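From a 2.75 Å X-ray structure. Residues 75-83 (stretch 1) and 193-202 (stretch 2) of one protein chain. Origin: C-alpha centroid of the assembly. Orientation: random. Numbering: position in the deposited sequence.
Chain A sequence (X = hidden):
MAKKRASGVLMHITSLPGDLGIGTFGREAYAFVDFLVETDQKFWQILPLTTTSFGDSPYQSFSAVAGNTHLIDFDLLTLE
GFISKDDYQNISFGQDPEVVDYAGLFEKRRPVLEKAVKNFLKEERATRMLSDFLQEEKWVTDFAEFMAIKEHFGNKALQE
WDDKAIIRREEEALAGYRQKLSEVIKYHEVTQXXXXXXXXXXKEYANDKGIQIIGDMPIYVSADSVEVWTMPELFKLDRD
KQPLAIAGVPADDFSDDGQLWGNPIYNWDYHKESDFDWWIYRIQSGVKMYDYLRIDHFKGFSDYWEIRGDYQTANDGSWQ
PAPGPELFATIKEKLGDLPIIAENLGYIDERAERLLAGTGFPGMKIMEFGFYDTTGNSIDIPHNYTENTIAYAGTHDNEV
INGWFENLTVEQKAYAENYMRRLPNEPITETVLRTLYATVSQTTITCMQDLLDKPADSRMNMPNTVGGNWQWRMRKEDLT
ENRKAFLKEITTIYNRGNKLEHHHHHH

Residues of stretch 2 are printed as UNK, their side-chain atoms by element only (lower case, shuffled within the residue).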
# COMPACT_ATOMS: atom_id res chain seq x y z
N ASP A 75 -14.22 -17.89 3.03
CA ASP A 75 -14.47 -19.11 2.25
C ASP A 75 -13.27 -20.05 2.30
O ASP A 75 -13.42 -21.26 2.53
CB ASP A 75 -14.82 -18.76 0.80
CG ASP A 75 -16.20 -18.11 0.66
OD1 ASP A 75 -17.14 -18.56 1.36
OD2 ASP A 75 -16.33 -17.16 -0.15
N LEU A 76 -12.07 -19.51 2.07
CA LEU A 76 -10.87 -20.32 2.20
C LEU A 76 -10.77 -20.94 3.58
O LEU A 76 -10.25 -22.06 3.73
CB LEU A 76 -9.64 -19.46 1.90
CG LEU A 76 -9.19 -19.42 0.44
CD1 LEU A 76 -7.94 -18.56 0.32
CD2 LEU A 76 -8.93 -20.83 -0.07
N LEU A 77 -11.28 -20.23 4.59
CA LEU A 77 -11.26 -20.69 5.98
C LEU A 77 -12.29 -21.77 6.23
O LEU A 77 -12.06 -22.67 7.06
CB LEU A 77 -11.52 -19.51 6.92
CG LEU A 77 -10.35 -18.68 7.42
CD1 LEU A 77 -10.79 -17.97 8.68
CD2 LEU A 77 -9.13 -19.55 7.65
N THR A 78 -13.44 -21.69 5.56
CA THR A 78 -14.44 -22.75 5.65
C THR A 78 -13.92 -24.03 5.04
O THR A 78 -13.97 -25.10 5.66
CB THR A 78 -15.74 -22.30 4.96
OG1 THR A 78 -16.40 -21.33 5.78
CG2 THR A 78 -16.67 -23.50 4.70
N LEU A 79 -13.33 -23.94 3.85
CA LEU A 79 -12.81 -25.12 3.16
C LEU A 79 -11.68 -25.81 3.94
O LEU A 79 -11.18 -26.85 3.51
CB LEU A 79 -12.33 -24.76 1.75
CG LEU A 79 -13.39 -24.73 0.64
CD1 LEU A 79 -14.48 -23.65 0.81
CD2 LEU A 79 -12.72 -24.62 -0.73
N GLU A 80 -11.28 -25.24 5.08
CA GLU A 80 -10.20 -25.76 5.92
C GLU A 80 -10.69 -26.55 7.12
O GLU A 80 -9.88 -27.19 7.80
CB GLU A 80 -9.30 -24.61 6.40
CG GLU A 80 -8.14 -24.25 5.46
CD GLU A 80 -6.97 -25.24 5.55
OE1 GLU A 80 -6.32 -25.35 6.62
OE2 GLU A 80 -6.71 -25.93 4.53
N GLY A 81 -11.99 -26.52 7.41
CA GLY A 81 -12.54 -27.20 8.56
C GLY A 81 -12.54 -26.38 9.82
O GLY A 81 -12.71 -26.94 10.91
N PHE A 82 -12.37 -25.06 9.71
CA PHE A 82 -12.20 -24.13 10.82
C PHE A 82 -13.48 -23.40 11.17
O PHE A 82 -13.87 -23.35 12.34
CB PHE A 82 -11.10 -23.12 10.48
CG PHE A 82 -9.73 -23.72 10.42
CD1 PHE A 82 -9.46 -24.94 11.03
CD2 PHE A 82 -8.69 -23.05 9.77
CE1 PHE A 82 -8.20 -25.49 10.99
CE2 PHE A 82 -7.41 -23.59 9.72
CZ PHE A 82 -7.17 -24.82 10.33
N ILE A 83 -14.13 -22.80 10.18
CA ILE A 83 -15.51 -22.35 10.33
C ILE A 83 -16.39 -23.14 9.37
O ILE A 83 -15.90 -23.95 8.58
CB ILE A 83 -15.64 -20.83 10.09
CG1 ILE A 83 -14.69 -20.35 8.98
CG2 ILE A 83 -15.36 -20.06 11.36
CD1 ILE A 83 -15.00 -18.95 8.47
N UNK A 193 -1.09 -15.73 11.25
CA UNK A 193 -0.78 -16.99 10.58
C UNK A 193 -1.72 -17.22 9.40
O UNK A 193 -1.29 -17.64 8.31
c UNK A 193 -0.96 -22.07 9.74
o UNK A 193 -0.98 -23.32 9.16
c UNK A 193 0.25 -21.41 9.90
c UNK A 193 -2.13 -21.48 10.17
c UNK A 193 -0.86 -18.15 11.56
c UNK A 193 -0.90 -19.53 10.92
c UNK A 193 0.28 -20.15 10.49
c UNK A 193 -2.10 -20.22 10.75
N UNK A 194 -3.01 -16.93 9.60
CA UNK A 194 -3.99 -17.04 8.52
C UNK A 194 -3.62 -16.14 7.35
O UNK A 194 -3.57 -16.59 6.19
c UNK A 194 -6.84 -17.26 10.91
c UNK A 194 -5.99 -17.65 9.89
c UNK A 194 -5.74 -19.00 9.69
c UNK A 194 -6.32 -19.95 10.49
c UNK A 194 -5.37 -16.65 9.02
c UNK A 194 -7.40 -18.20 11.72
c UNK A 194 -7.15 -19.55 11.51
N UNK A 195 -3.42 -14.86 7.64
CA UNK A 195 -2.98 -13.91 6.64
C UNK A 195 -1.86 -14.48 5.80
O UNK A 195 -1.97 -14.57 4.58
c UNK A 195 -1.23 -11.29 5.59
c UNK A 195 -2.51 -12.61 7.29
c UNK A 195 -2.22 -9.37 4.50
c UNK A 195 -1.14 -10.24 4.68
c UNK A 195 -3.47 -10.62 6.12
c UNK A 195 -3.38 -9.57 5.22
c UNK A 195 -2.40 -11.48 6.33
N UNK A 196 -0.76 -14.85 6.45
CA UNK A 196 0.41 -15.22 5.67
C UNK A 196 0.19 -16.50 4.88
O UNK A 196 0.59 -16.59 3.72
o UNK A 196 3.99 -10.19 7.13
c UNK A 196 2.18 -11.67 7.50
c UNK A 196 4.15 -12.45 6.34
c UNK A 196 1.64 -15.31 6.57
c UNK A 196 1.61 -12.93 7.36
c UNK A 196 3.44 -11.44 6.98
c UNK A 196 3.56 -13.71 6.20
c UNK A 196 2.29 -13.96 6.72
N UNK A 197 -0.48 -17.50 5.48
CA UNK A 197 -0.80 -18.74 4.76
C UNK A 197 -1.59 -18.44 3.47
O UNK A 197 -1.18 -18.85 2.37
n UNK A 197 -2.48 -23.89 4.95
c UNK A 197 -3.21 -21.56 5.39
c UNK A 197 -1.75 -21.12 5.25
c UNK A 197 -3.34 -23.02 5.80
c UNK A 197 -1.59 -19.67 5.70
N UNK A 198 -2.68 -17.67 3.59
CA UNK A 198 -3.51 -17.34 2.43
C UNK A 198 -2.76 -16.47 1.43
O UNK A 198 -2.79 -16.72 0.21
o UNK A 198 -7.55 -16.31 3.60
n UNK A 198 -7.68 -18.38 4.48
c UNK A 198 -7.00 -17.34 3.99
c UNK A 198 -4.80 -16.66 2.90
c UNK A 198 -5.50 -17.50 3.95
N UNK A 199 -2.06 -15.44 1.93
CA UNK A 199 -1.36 -14.53 1.03
C UNK A 199 -0.28 -15.25 0.23
O UNK A 199 -0.12 -15.01 -0.96
c UNK A 199 -0.72 -13.37 1.80
c UNK A 199 -0.86 -10.55 -1.85
n UNK A 199 2.32 -12.36 -0.04
c UNK A 199 1.53 -10.88 -1.88
c UNK A 199 0.40 -10.31 -2.41
c UNK A 199 0.13 -11.94 -0.19
c UNK A 199 -1.01 -11.36 -0.75
c UNK A 199 1.38 -11.68 -0.77
c UNK A 199 0.34 -12.79 0.93
c UNK A 199 1.68 -13.04 0.98
N UNK A 200 0.49 -16.12 0.88
CA UNK A 200 1.54 -16.78 0.12
C UNK A 200 0.98 -17.83 -0.81
O UNK A 200 1.55 -18.07 -1.88
c UNK A 200 4.78 -15.02 3.16
c UNK A 200 3.85 -15.97 2.81
c UNK A 200 5.32 -14.69 0.83
c UNK A 200 2.59 -17.34 1.08
c UNK A 200 3.65 -16.31 1.48
c UNK A 200 5.53 -14.38 2.16
c UNK A 200 4.39 -15.64 0.49
N UNK A 201 -0.18 -18.42 -0.48
CA UNK A 201 -0.90 -19.22 -1.47
C UNK A 201 -1.21 -18.39 -2.72
O UNK A 201 -0.96 -18.84 -3.86
o UNK A 201 -4.28 -20.88 0.48
c UNK A 201 -2.18 -19.78 -0.87
c UNK A 201 -3.20 -21.51 0.65
c UNK A 201 -2.03 -21.17 -0.26
o UNK A 201 -3.03 -22.39 1.53
N UNK A 202 -1.76 -17.20 -2.53
CA UNK A 202 -2.08 -16.34 -3.67
C UNK A 202 -0.83 -15.94 -4.45
O UNK A 202 -0.80 -15.98 -5.69
c UNK A 202 -3.81 -12.90 -4.02
c UNK A 202 -2.85 -15.10 -3.21
c UNK A 202 -4.17 -15.00 -5.31
c UNK A 202 -3.21 -14.24 -4.42

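Position 193 has one carbon, then a ring of six carbons bearing one oxygen. A phenol ring makes this Tyr-193. Its CA-to-CB bond points sideways; its end comes nearer than its base, but it makes no contact with stretch 1.

Position 194 has one carbon and a six-carbon ring with no heteroatom. Leu-77 CD2 sits over one face of the ring, and a ring carbon comes near CE2 of Phe-82. This is Phe-194. Leu-77 CD2 is 4.1 Å from the centroid of the Phe-194 ring, 15° off the normal, a CH-pi contact. Phe-82 CE2 is 3.9 Å from Phe-194 CE1; the two ring planes meet obliquely, at 43°.

Position 195 again has one carbon and a bare six-carbon ring. It is Phe-195, buried and out of reach of stretch 1.

Position 196 has one carbon and a six-carbon ring with one oxygen. It is Tyr-196, also out of reach; its hydroxyl is hydrogen-bonded elsewhere in the structure.

Position 197 has four carbons in a row ending in nitrogen. The last carbon lies near Glu-80 OE1. This is Lys-197. Its CE is 3.9 Å from Glu-80 OE1. Its NZ is 4.4 Å from Glu-80 OE1, so the opposite charges are near each other without forming a salt bridge.

Position 198 has three carbons, the third carrying one oxygen and one nitrogen. The nitrogen lies against Leu-76 CB and Leu-77 CD2. The atoms fit an amide, and the residue is Gln-198. Its NE2 is 3.4 Å from Leu-76 CB and 3.7 Å from Leu-77 CD2. Both neighbours are carbon, so the amide packs here without a hydrogen bond across the stretches.

Position 199 has one carbon, then fused five- and six-membered rings holding eight carbons and one nitrogen. The indole identifies Trp-199, which does not reach stretch 1.

Position 200 has one carbon and a plain six-carbon ring. It is Phe-200, out of reach.

Position 201 has three carbons, the third carrying two oxygens. One oxygen comes near Leu-76 CD1. The carboxylate gives Glu-201. Its OE2 is 4.3 Å from Leu-76 CD1. Its OE1 makes a long salt bridge, 3.8 Å, with Lys-197 NZ, one turn back.

Position 202 has four carbons, forked at the second. It is Leu-202; its CA-to-CB bond points sideways, and it makes no contact.

The contact uses one side of the stretch 2 helix: 194, 197, 198 and 201. Leu-76 and Leu-77 meet it from the end of a helix, and Glu-80 and Phe-82 from the turn and loop that follow. No hydrogen bond crosses. The contact rests on packing around Phe-194 and Gln-198, with smaller contributions from Glu-80, Lys-197 and Glu-201, and buries 337 Å², both sides summed.

Stretch 2 (193-202) YFFYKQWFEL
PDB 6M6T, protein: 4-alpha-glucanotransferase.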